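Local atomic coordinates of phospholethanolamine N-methyltransferase 2 (Haemonchus contortus, PDB entry 4KRI), a protein that probably methylates phosphomonomethylethanolamine with S-adenosylmethionine as methyl donor, a step in the nematode route to phosphocholine. Residues Ala1-Gln9 / Asn142-His151; Val231-Ser242 / Arg264-Tyr275. All blocks are in the same frame, centred on the assembly; numbering follows the deposited sequence.

Contact 1 of 2, residues Ala1-Gln9 / Asn142-His151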
loop_
_atom_site.group_PDB
_atom_site.type_symbol
_atom_site.label_atom_id
_atom_site.label_comp_id
_atom_site.label_asym_id
_atom_site.label_seq_id
_atom_site.Cartn_x
_atom_site.Cartn_y
_atom_site.Cartn_z
ATOM N N ALA A 1 -18.840 15.621 -9.143
ATOM C CA ALA A 1 -19.597 15.405 -10.374
ATOM C C ALA A 1 -19.213 14.071 -11.023
ATOM O O ALA A 1 -18.525 14.043 -12.048
ATOM C CB ALA A 1 -19.376 16.564 -11.341
ATOM N N SER A 2 -19.675 12.972 -10.426
ATOM C CA SER A 2 -19.253 11.625 -10.825
ATOM C C SER A 2 -20.086 11.005 -11.954
ATOM O O SER A 2 -21.114 11.546 -12.365
ATOM C CB SER A 2 -19.252 10.682 -9.614
ATOM O OG SER A 2 -18.305 11.074 -8.636
ATOM N N MET A 3 -19.627 9.859 -12.445
ATOM C CA MET A 3 -20.323 9.134 -13.503
ATOM C C MET A 3 -20.530 7.667 -13.106
ATOM O O MET A 3 -19.912 7.206 -12.149
ATOM C CB MET A 3 -19.561 9.281 -14.823
ATOM C CG MET A 3 -19.955 10.544 -15.572
ATOM S SD MET A 3 -19.045 10.812 -17.098
ATOM C CE MET A 3 -17.362 10.613 -16.524
ATOM N N PRO A 4 -21.422 6.943 -13.817
ATOM C CA PRO A 4 -21.736 5.541 -13.491
ATOM C C PRO A 4 -20.526 4.626 -13.326
ATOM O O PRO A 4 -20.629 3.589 -12.666
ATOM C CB PRO A 4 -22.598 5.083 -14.678
ATOM C CG PRO A 4 -22.632 6.246 -15.638
ATOM C CD PRO A 4 -22.351 7.459 -14.837
ATOM N N ALA A 5 -19.388 4.997 -13.910
ATOM C CA ALA A 5 -18.154 4.249 -13.694
ATOM C C ALA A 5 -17.812 4.147 -12.210
ATOM O O ALA A 5 -17.203 3.161 -11.777
ATOM C CB ALA A 5 -16.994 4.880 -14.472
ATOM N N VAL A 6 -18.195 5.153 -11.424
ATOM C CA VAL A 6 -17.889 5.120 -9.995
ATOM C C VAL A 6 -18.620 3.995 -9.269
ATOM O O VAL A 6 -18.014 3.249 -8.489
ATOM C CB VAL A 6 -18.225 6.443 -9.313
ATOM C CG1 VAL A 6 -17.981 6.325 -7.816
ATOM C CG2 VAL A 6 -17.361 7.534 -9.883
ATOM N N GLU A 7 -19.922 3.871 -9.512
ATOM C CA GLU A 7 -20.688 2.821 -8.848
ATOM C C GLU A 7 -20.205 1.436 -9.256
ATOM O O GLU A 7 -20.205 0.508 -8.444
ATOM C CB GLU A 7 -22.191 2.981 -9.101
ATOM C CG GLU A 7 -22.826 4.088 -8.283
ATOM C CD GLU A 7 -22.521 5.473 -8.808
ATOM O OE1 GLU A 7 -22.395 5.631 -10.038
ATOM O OE2 GLU A 7 -22.419 6.410 -7.989
ATOM N N ARG A 8 -19.780 1.288 -10.510
ATOM C CA ARG A 8 -19.232 0.007 -10.928
ATOM C C ARG A 8 -17.959 -0.313 -10.159
ATOM O O ARG A 8 -17.747 -1.459 -9.763
ATOM C CB ARG A 8 -19.018 -0.048 -12.441
ATOM C CG ARG A 8 -20.357 -0.162 -13.186
ATOM C CD ARG A 8 -20.176 -0.400 -14.662
ATOM N NE ARG A 8 -19.445 -1.632 -14.935
ATOM C CZ ARG A 8 -20.012 -2.812 -15.173
ATOM N NH1 ARG A 8 -21.337 -2.944 -15.166
ATOM N NH2 ARG A 8 -19.247 -3.865 -15.426
ATOM N N GLN A 9 -17.130 0.698 -9.909
ATOM C CA GLN A 9 -15.911 0.458 -9.145
ATOM C C GLN A 9 -16.215 0.096 -7.683
ATOM O O GLN A 9 -15.529 -0.749 -7.100
ATOM C CB GLN A 9 -14.954 1.664 -9.231
ATOM C CG GLN A 9 -13.574 1.339 -8.694
ATOM C CD GLN A 9 -12.655 2.542 -8.558
ATOM O OE1 GLN A 9 -12.957 3.644 -9.030
ATOM N NE2 GLN A 9 -11.517 2.330 -7.901
ATOM N N ASN A 142 -8.711 2.359 -1.835
ATOM C CA ASN A 142 -8.466 2.639 -3.239
ATOM C C ASN A 142 -8.855 4.059 -3.583
ATOM O O ASN A 142 -9.607 4.706 -2.849
ATOM C CB ASN A 142 -9.279 1.702 -4.133
ATOM C CG ASN A 142 -8.734 0.292 -4.148
ATOM O OD1 ASN A 142 -7.733 0.005 -4.821
ATOM N ND2 ASN A 142 -9.416 -0.613 -3.441
ATOM N N GLU A 143 -8.349 4.538 -4.710
ATOM C CA GLU A 143 -8.832 5.803 -5.263
ATOM C C GLU A 143 -9.990 5.543 -6.205
ATOM O O GLU A 143 -9.982 4.550 -6.942
ATOM C CB GLU A 143 -7.728 6.501 -6.062
ATOM C CG GLU A 143 -6.500 6.877 -5.254
ATOM C CD GLU A 143 -5.422 7.487 -6.135
ATOM O OE1 GLU A 143 -4.854 6.740 -6.950
ATOM O OE2 GLU A 143 -5.161 8.714 -6.057
ATOM N N VAL A 144 -10.967 6.452 -6.201
ATOM C CA VAL A 144 -12.008 6.439 -7.217
ATOM C C VAL A 144 -11.380 6.863 -8.540
ATOM O O VAL A 144 -10.900 7.992 -8.674
ATOM C CB VAL A 144 -13.146 7.425 -6.878
ATOM C CG1 VAL A 144 -14.223 7.395 -7.974
ATOM C CG2 VAL A 144 -13.745 7.064 -5.541
ATOM N N LEU A 145 -11.349 5.961 -9.513
ATOM C CA LEU A 145 -10.570 6.216 -10.730
ATOM C C LEU A 145 -11.236 7.255 -11.632
ATOM O O LEU A 145 -10.551 8.031 -12.314
ATOM C CB LEU A 145 -10.284 4.904 -11.480
ATOM C CG LEU A 145 -9.348 3.981 -10.698
ATOM C CD1 LEU A 145 -9.233 2.624 -11.373
ATOM C CD2 LEU A 145 -7.978 4.617 -10.553
ATOM N N ASP A 146 -12.564 7.291 -11.624
ATOM C CA ASP A 146 -13.281 8.292 -12.389
ATOM C C ASP A 146 -12.795 9.667 -11.969
ATOM O O ASP A 146 -12.654 10.572 -12.792
ATOM C CB ASP A 146 -14.776 8.164 -12.115
ATOM C CG ASP A 146 -15.602 9.007 -13.027
ATOM O OD1 ASP A 146 -15.827 8.580 -14.186
ATOM O OD2 ASP A 146 -16.041 10.098 -12.586
ATOM N N SER A 147 -12.534 9.826 -10.683
ATOM C CA SER A 147 -12.172 11.148 -10.178
ATOM C C SER A 147 -10.766 11.537 -10.619
ATOM O O SER A 147 -10.497 12.707 -10.872
ATOM C CB SER A 147 -12.298 11.180 -8.653
ATOM O OG SER A 147 -13.655 10.999 -8.295
ATOM N N VAL A 148 -9.876 10.552 -10.729
ATOM C CA VAL A 148 -8.541 10.832 -11.244
ATOM C C VAL A 148 -8.603 11.278 -12.698
ATOM O O VAL A 148 -8.002 12.294 -13.091
ATOM C CB VAL A 148 -7.635 9.581 -11.151
ATOM C CG1 VAL A 148 -6.295 9.865 -11.835
ATOM C CG2 VAL A 148 -7.409 9.188 -9.682
ATOM N N TYR A 149 -9.341 10.528 -13.508
ATOM C CA TYR A 149 -9.284 10.717 -14.953
ATOM C C TYR A 149 -10.148 11.853 -15.489
ATOM O O TYR A 149 -9.856 12.376 -16.554
ATOM C CB TYR A 149 -9.635 9.412 -15.676
ATOM C CG TYR A 149 -8.678 8.296 -15.315
ATOM C CD1 TYR A 149 -7.307 8.487 -15.368
ATOM C CD2 TYR A 149 -9.153 7.055 -14.927
ATOM C CE1 TYR A 149 -6.431 7.461 -15.037
ATOM C CE2 TYR A 149 -8.290 6.030 -14.591
ATOM C CZ TYR A 149 -6.931 6.234 -14.655
ATOM O OH TYR A 149 -6.063 5.197 -14.323
ATOM N N VAL A 150 -11.207 12.211 -14.757
ATOM C CA VAL A 150 -12.155 13.236 -15.210
ATOM C C VAL A 150 -11.985 14.551 -14.445
ATOM O O VAL A 150 -12.199 15.646 -14.990
ATOM C CB VAL A 150 -13.614 12.731 -15.079
ATOM C CG1 VAL A 150 -14.625 13.827 -15.464
ATOM C CG2 VAL A 150 -13.816 11.502 -15.946
ATOM N N HIS A 151 -11.598 14.445 -13.182
ATOM C CA HIS A 151 -11.550 15.628 -12.317
ATOM C C HIS A 151 -10.180 15.968 -11.732
ATOM O O HIS A 151 -10.078 16.855 -10.873
ATOM C CB HIS A 151 -12.558 15.471 -11.174
ATOM C CG HIS A 151 -13.970 15.318 -11.636
ATOM N ND1 HIS A 151 -14.637 16.312 -12.322
ATOM C CD2 HIS A 151 -14.848 14.297 -11.502
ATOM C CE1 HIS A 151 -15.860 15.902 -12.603
ATOM N NE2 HIS A 151 -16.016 14.686 -12.113
HETATM O O HOH W 1 -17.487 12.101 -13.614
HETATM O O HOH W 2 -15.844 11.163 -10.057
HETATM O O HOH W 3 -14.187 4.736 -11.155
#

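Contact 2 of 2, residues Val231-Ser242 / Arg264-Tyr275. With SAH (S-adenosyl-L-homocysteine), chain D.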
loop_
_atom_site.group_PDB
_atom_site.type_symbol
_atom_site.label_atom_id
_atom_site.label_comp_id
_atom_site.label_asym_id
_atom_site.label_seq_id
_atom_site.Cartn_x
_atom_site.Cartn_y
_atom_site.Cartn_z
ATOM N N VAL A 231 5.499 0.920 -2.791
ATOM C CA VAL A 231 5.827 2.127 -3.534
ATOM C C VAL A 231 6.302 3.296 -2.651
ATOM O O VAL A 231 6.850 4.281 -3.156
ATOM C CB VAL A 231 4.617 2.517 -4.419
ATOM C CG1 VAL A 231 3.492 3.099 -3.576
ATOM C CG2 VAL A 231 5.039 3.464 -5.531
ATOM N N GLY A 232 6.120 3.180 -1.334
ATOM C CA GLY A 232 6.647 4.169 -0.406
ATOM C C GLY A 232 6.013 5.534 -0.636
ATOM O O GLY A 232 4.798 5.632 -0.788
ATOM N N ILE A 233 6.832 6.585 -0.699
ATOM C CA ILE A 233 6.288 7.921 -0.933
ATOM C C ILE A 233 6.221 8.296 -2.409
ATOM O O ILE A 233 5.924 9.447 -2.751
ATOM C CB ILE A 233 7.009 9.011 -0.115
ATOM C CG1 ILE A 233 8.485 9.106 -0.496
ATOM C CG2 ILE A 233 6.843 8.757 1.373
ATOM C CD1 ILE A 233 9.204 10.234 0.240
ATOM N N GLY A 234 6.477 7.318 -3.282
ATOM C CA GLY A 234 6.034 7.435 -4.667
ATOM C C GLY A 234 7.082 7.784 -5.713
ATOM O O GLY A 234 6.786 7.775 -6.914
ATOM N N GLY A 235 8.293 8.105 -5.273
ATOM C CA GLY A 235 9.327 8.569 -6.182
ATOM C C GLY A 235 9.602 7.654 -7.358
ATOM O O GLY A 235 9.744 8.119 -8.496
ATOM N N GLY A 236 9.664 6.359 -7.089
ATOM C CA GLY A 236 9.911 5.374 -8.131
ATOM C C GLY A 236 8.775 5.259 -9.127
ATOM O O GLY A 236 9.011 5.191 -10.342
ATOM N N ALA A 237 7.538 5.216 -8.632
ATOM C CA ALA A 237 6.395 5.136 -9.529
ATOM C C ALA A 237 6.310 6.373 -10.405
ATOM O O ALA A 237 6.051 6.284 -11.612
ATOM C CB ALA A 237 5.094 4.954 -8.750
ATOM N N ARG A 238 6.501 7.535 -9.787
ATOM C CA ARG A 238 6.425 8.789 -10.512
ATOM C C ARG A 238 7.515 8.872 -11.581
ATOM O O ARG A 238 7.296 9.422 -12.665
ATOM C CB ARG A 238 6.507 9.971 -9.530
ATOM C CG ARG A 238 5.263 10.092 -8.626
ATOM C CD ARG A 238 4.043 10.548 -9.408
ATOM N NE ARG A 238 4.302 11.869 -9.988
ATOM C CZ ARG A 238 4.275 13.006 -9.303
ATOM N NH1 ARG A 238 3.975 13.007 -8.009
ATOM N NH2 ARG A 238 4.544 14.155 -9.913
ATOM N N GLN A 239 8.681 8.318 -11.269
ATOM C CA GLN A 239 9.801 8.286 -12.210
ATOM C C GLN A 239 9.571 7.327 -13.381
ATOM O O GLN A 239 9.902 7.638 -14.528
ATOM C CB GLN A 239 11.076 7.877 -11.478
ATOM C CG GLN A 239 12.297 7.832 -12.366
ATOM C CD GLN A 239 13.513 7.348 -11.601
ATOM O OE1 GLN A 239 13.431 6.368 -10.867
ATOM N NE2 GLN A 239 14.634 8.037 -11.757
ATOM N N ALA A 240 9.017 6.157 -13.085
ATOM C CA ALA A 240 8.660 5.213 -14.146
ATOM C C ALA A 240 7.682 5.855 -15.127
ATOM O O ALA A 240 7.801 5.695 -16.353
ATOM C CB ALA A 240 8.078 3.928 -13.545
ATOM N N ALA A 241 6.720 6.605 -14.593
ATOM C CA ALA A 241 5.751 7.266 -15.444
ATOM C C ALA A 241 6.410 8.413 -16.211
ATOM O O ALA A 241 6.208 8.557 -17.426
ATOM C CB ALA A 241 4.569 7.781 -14.627
ATOM N N SER A 242 7.192 9.240 -15.524
ATOM C CA SER A 242 7.688 10.449 -16.194
ATOM C C SER A 242 8.804 10.158 -17.199
ATOM O O SER A 242 8.916 10.837 -18.219
ATOM C CB SER A 242 8.141 11.503 -15.184
ATOM O OG SER A 242 9.232 11.018 -14.430
ATOM N N ARG A 264 1.342 14.253 -3.018
ATOM C CA ARG A 264 2.243 14.758 -4.044
ATOM C C ARG A 264 1.716 14.570 -5.460
ATOM O O ARG A 264 1.842 15.461 -6.292
ATOM C CB ARG A 264 3.649 14.200 -3.847
ATOM C CG ARG A 264 4.312 14.811 -2.622
ATOM C CD ARG A 264 5.684 14.248 -2.349
ATOM N NE ARG A 264 6.156 14.703 -1.043
ATOM C CZ ARG A 264 7.356 14.436 -0.542
ATOM N NH1 ARG A 264 8.231 13.727 -1.239
ATOM N NH2 ARG A 264 7.684 14.897 0.660
ATOM N N VAL A 265 1.089 13.437 -5.737
ATOM C CA VAL A 265 0.530 13.272 -7.071
ATOM C C VAL A 265 -0.718 14.137 -7.259
ATOM O O VAL A 265 -0.956 14.644 -8.356
ATOM C CB VAL A 265 0.269 11.785 -7.443
ATOM C CG1 VAL A 265 -0.912 11.232 -6.656
ATOM C CG2 VAL A 265 0.006 11.666 -8.957
ATOM N N HIS A 266 -1.503 14.341 -6.197
ATOM C CA HIS A 266 -2.684 15.189 -6.301
ATOM C C HIS A 266 -2.290 16.639 -6.606
ATOM O O HIS A 266 -2.977 17.350 -7.341
ATOM C CB HIS A 266 -3.518 15.119 -5.014
ATOM C CG HIS A 266 -4.757 15.947 -5.043
ATOM N ND1 HIS A 266 -5.929 15.527 -5.640
ATOM C CD2 HIS A 266 -5.017 17.182 -4.540
ATOM C CE1 HIS A 266 -6.852 16.463 -5.504
ATOM N NE2 HIS A 266 -6.325 17.474 -4.837
ATOM N N LYS A 267 -1.181 17.073 -6.035
ATOM C CA LYS A 267 -0.730 18.441 -6.268
ATOM C C LYS A 267 -0.056 18.625 -7.621
ATOM O O LYS A 267 -0.267 19.639 -8.295
ATOM C CB LYS A 267 0.204 18.884 -5.148
ATOM C CG LYS A 267 -0.528 19.097 -3.838
ATOM C CD LYS A 267 0.346 19.805 -2.816
ATOM C CE LYS A 267 -0.405 20.021 -1.506
ATOM N NZ LYS A 267 0.515 19.916 -0.344
ATOM N N GLU A 268 0.732 17.635 -8.020
ATOM C CA GLU A 268 1.572 17.738 -9.217
ATOM C C GLU A 268 0.846 17.260 -10.479
ATOM O O GLU A 268 1.072 17.783 -11.574
ATOM C CB GLU A 268 2.881 16.975 -8.991
ATOM C CG GLU A 268 3.804 17.672 -7.970
ATOM C CD GLU A 268 4.843 16.759 -7.319
ATOM O OE1 GLU A 268 5.017 15.599 -7.753
ATOM O OE2 GLU A 268 5.503 17.214 -6.354
ATOM N N LYS A 269 -0.031 16.274 -10.296
ATOM C CA LYS A 269 -0.947 15.771 -11.335
ATOM C C LYS A 269 -0.250 14.976 -12.461
ATOM O O LYS A 269 0.427 15.534 -13.327
ATOM C CB LYS A 269 -1.851 16.890 -11.867
ATOM C CG LYS A 269 -2.508 17.699 -10.725
ATOM C CD LYS A 269 -3.840 18.320 -11.113
ATOM C CE LYS A 269 -4.513 18.994 -9.906
ATOM N NZ LYS A 269 -5.093 18.032 -8.892
ATOM N N ASP A 270 -0.392 13.654 -12.411
ATOM C CA ASP A 270 0.069 12.799 -13.495
ATOM C C ASP A 270 -0.889 11.613 -13.546
ATOM O O ASP A 270 -0.830 10.734 -12.681
ATOM C CB ASP A 270 1.506 12.330 -13.240
ATOM C CG ASP A 270 2.108 11.577 -14.434
ATOM O OD1 ASP A 270 1.347 10.964 -15.219
ATOM O OD2 ASP A 270 3.347 11.610 -14.592
ATOM N N ALA A 271 -1.764 11.589 -14.555
ATOM C CA ALA A 271 -2.803 10.561 -14.626
ATOM C C ALA A 271 -2.271 9.168 -14.935
ATOM O O ALA A 271 -3.042 8.203 -14.930
ATOM C CB ALA A 271 -3.897 10.933 -15.617
ATOM N N ARG A 272 -0.969 9.049 -15.185
ATOM C CA ARG A 272 -0.372 7.713 -15.364
ATOM C C ARG A 272 -0.205 6.970 -14.058
ATOM O O ARG A 272 0.023 5.760 -14.052
ATOM C CB ARG A 272 0.994 7.816 -16.069
ATOM C CG ARG A 272 0.804 8.186 -17.549
ATOM C CD ARG A 272 2.091 8.641 -18.219
ATOM N NE ARG A 272 2.715 9.779 -17.544
ATOM C CZ ARG A 272 3.648 10.545 -18.096
ATOM N NH1 ARG A 272 4.030 10.324 -19.349
ATOM N NH2 ARG A 272 4.178 11.547 -17.409
ATOM N N VAL A 273 -0.332 7.683 -12.944
ATOM C CA VAL A 273 -0.000 7.107 -11.651
ATOM C C VAL A 273 -1.194 7.040 -10.716
ATOM O O VAL A 273 -1.870 8.033 -10.497
ATOM C CB VAL A 273 1.084 7.936 -10.970
ATOM C CG1 VAL A 273 1.375 7.387 -9.571
ATOM C CG2 VAL A 273 2.348 7.900 -11.811
ATOM N N THR A 274 -1.448 5.860 -10.163
ATOM C CA THR A 274 -2.516 5.699 -9.174
ATOM C C THR A 274 -1.944 4.875 -8.013
ATOM O O THR A 274 -0.913 4.228 -8.174
ATOM C CB THR A 274 -3.759 5.019 -9.767
ATOM O OG1 THR A 274 -3.389 3.745 -10.322
ATOM C CG2 THR A 274 -4.418 5.933 -10.852
ATOM N N TYR A 275 -2.606 4.915 -6.859
ATOM C CA TYR A 275 -2.097 4.279 -5.643
ATOM C C TYR A 275 -3.204 3.547 -4.879
ATOM O O TYR A 275 -4.379 3.898 -4.994
ATOM C CB TYR A 275 -1.504 5.345 -4.718
ATOM C CG TYR A 275 -0.268 6.050 -5.238
ATOM C CD1 TYR A 275 0.879 5.339 -5.557
ATOM C CD2 TYR A 275 -0.242 7.431 -5.373
ATOM C CE1 TYR A 275 2.029 5.985 -6.008
ATOM C CE2 TYR A 275 0.907 8.088 -5.826
ATOM C CZ TYR A 275 2.021 7.362 -6.152
ATOM O OH TYR A 275 3.153 8.032 -6.580
HETATM N N SAH D . 9.891 1.461 -3.332
HETATM C CA SAH D . 9.996 2.744 -2.589
HETATM C CB SAH D . 9.741 2.495 -1.051
HETATM C CG SAH D . 10.777 1.679 -0.286
HETATM S SD SAH D . 10.319 1.435 1.460
HETATM C C SAH D . 11.260 3.446 -2.893
HETATM O O SAH D . 12.026 3.001 -3.736
HETATM O OXT SAH D . 11.423 4.580 -2.472
HETATM C "C5'" SAH D . 9.447 -0.137 1.587
HETATM C "C4'" SAH D . 8.029 -0.056 1.502
HETATM O "O4'" SAH D . 7.495 -1.402 1.396
HETATM C "C3'" SAH D . 7.460 0.491 2.756
HETATM O "O3'" SAH D . 6.743 1.666 2.448
HETATM C "C2'" SAH D . 6.558 -0.541 3.268
HETATM O "O2'" SAH D . 5.390 -0.008 3.847
HETATM C "C1'" SAH D . 6.266 -1.352 2.048
HETATM N N9 SAH D . 5.729 -2.721 2.364
HETATM C C8 SAH D . 6.293 -3.653 3.167
HETATM N N7 SAH D . 5.536 -4.754 3.122
HETATM C C5 SAH D . 4.505 -4.537 2.280
HETATM C C6 SAH D . 3.426 -5.326 1.862
HETATM N N6 SAH D . 3.249 -6.610 2.329
HETATM N N1 SAH D . 2.551 -4.785 0.985
HETATM C C2 SAH D . 2.703 -3.541 0.521
HETATM N N3 SAH D . 3.733 -2.761 0.898
HETATM C C4 SAH D . 4.634 -3.228 1.782
HETATM O O HOH W 4 3.371 10.637 -5.943
HETATM O O HOH W 5 5.097 11.114 -12.531
#

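Contact 1 of 2, residues Ala1-Gln9 / Asn142-His151
Gln-9 reaches from helix 5-18 to the turn where strand 132-143 gives way to helix 145-151. Its CG stands anti to the backbone N (chi1 -168°) and the chain beyond is extended, which carries the amide to that turn. Gln-9 OE1 accepts from Leu-145 N at 2.9 Å. The bond is nearly straight, lies in the carbonyl plane of the amide and uses a lone pair. Gln-9 NE2 donates to Glu-143 O, also at 2.9 Å, but tilted from the plane of that carbonyl. The two bonds fix the rotation of the amide. Water 3 donates to OE1, and accepts from Asp-146 N.

Val-6 forms the apolar middle. Its CG2 lies 3.5 Å from Asp-146 CB and 3.7 Å from Val-144 CG1, and the two valines cross at about a right angle. Asp-146 OD2 accepts from waters 1 and 2, which lead to Ala-1 O and to the hydroxyls of Ser-2 and Ser-147. Ser-2 OG is also hydrogen-bonded to Arg-103. Met-3 bends at chi3 (-50°), bringing CE to 3.7 Å from Val-150 CG2. At the N-terminus, Ala-1 O accepts from His-151 NE2 at 2.6 Å. The oxygen lies near the ring plane, yet the nitrogen sits above the carbonyl plane. Ala-1 and Met-3 are poorly ordered, so their contacts are less certain.

The short helical segments run nearly antiparallel, at 152°. Val-144 holds the N-cap position of helix 145-151. The arrangement is an antiparallel helix pair in which a glutamine amide bridges the strand-to-helix turn, in the N-terminal part of this di-domain methyltransferase.

Contact 2 of 2, residues Val231-Ser242 / Arg264-Tyr275
Glu-268 OE1 is gripped by two nitrogens of Arg-238, NH2 at 2.6 Å and NH1 at 2.8 Å. This salt bridge is end-on, both bonds going to the one oxygen; the NH2 bond uses its anti lone pair. Arg-238 bends at chi2 and chi3 (-71° and -61°), which turns its guanidinium toward helix 255-268. Val-265 CG2 lies over one face of it, 4.3 Å from Arg-238 NH1. Water 5 joins Arg-238 NE to Asp-270 OD2, and water 4 joins NH1 to Tyr-275 OH.

Arg-272 holds Asp-270 side-on through NE and NH2, and Asp-270 OD1 also takes Arg-272 N in an Asx turn. Ala-241 O lies over the face of this second guanidinium, 3.3 Å from Arg-272 CZ. Ala-241 CB packs on Val-273 CG2 at 3.6 Å.

Gly-234 brings its CA to 3.5 Å from Tyr-275 OH. Gly-232 CA lies 3.6 Å from CB of the S-adenosylhomocysteine, consistent with the glycine-rich turn of a Rossmann-type methyltransferase.

Helix 235-244 packs on strand 273-277, while Arg-238 spans the wider distance to the end of helix 255-268. Strand 273-277 pairs in parallel with strand 247-252, and Arg-264 reaches Glu-194 of helix 187-197 in a salt bridge.

The two contacts follow one another along the chain, and their centres are 18 Å apart. They meet where strand 132-143 pairs antiparallel with strand 273-277. There Glu-143 OE1 probably accepts a hydrogen bond from Tyr-275 N at 2.9 Å, and Leu-145 CD2 packs on Thr-274 CG2 at 3.8 Å. This strand pair brings the N-terminal part alongside the methyltransferase domain. Only contact 2 touches S-adenosylhomocysteine, Val-231 O lying 3.5 Å from its CA. The side chain of Ile-233 is about 10 Å from the bound phosphomonomethylethanolamine. Contact 1 stands farther back. The side chain of Asn-142 is about 12 Å from the bound S-adenosylhomocysteine (SAH).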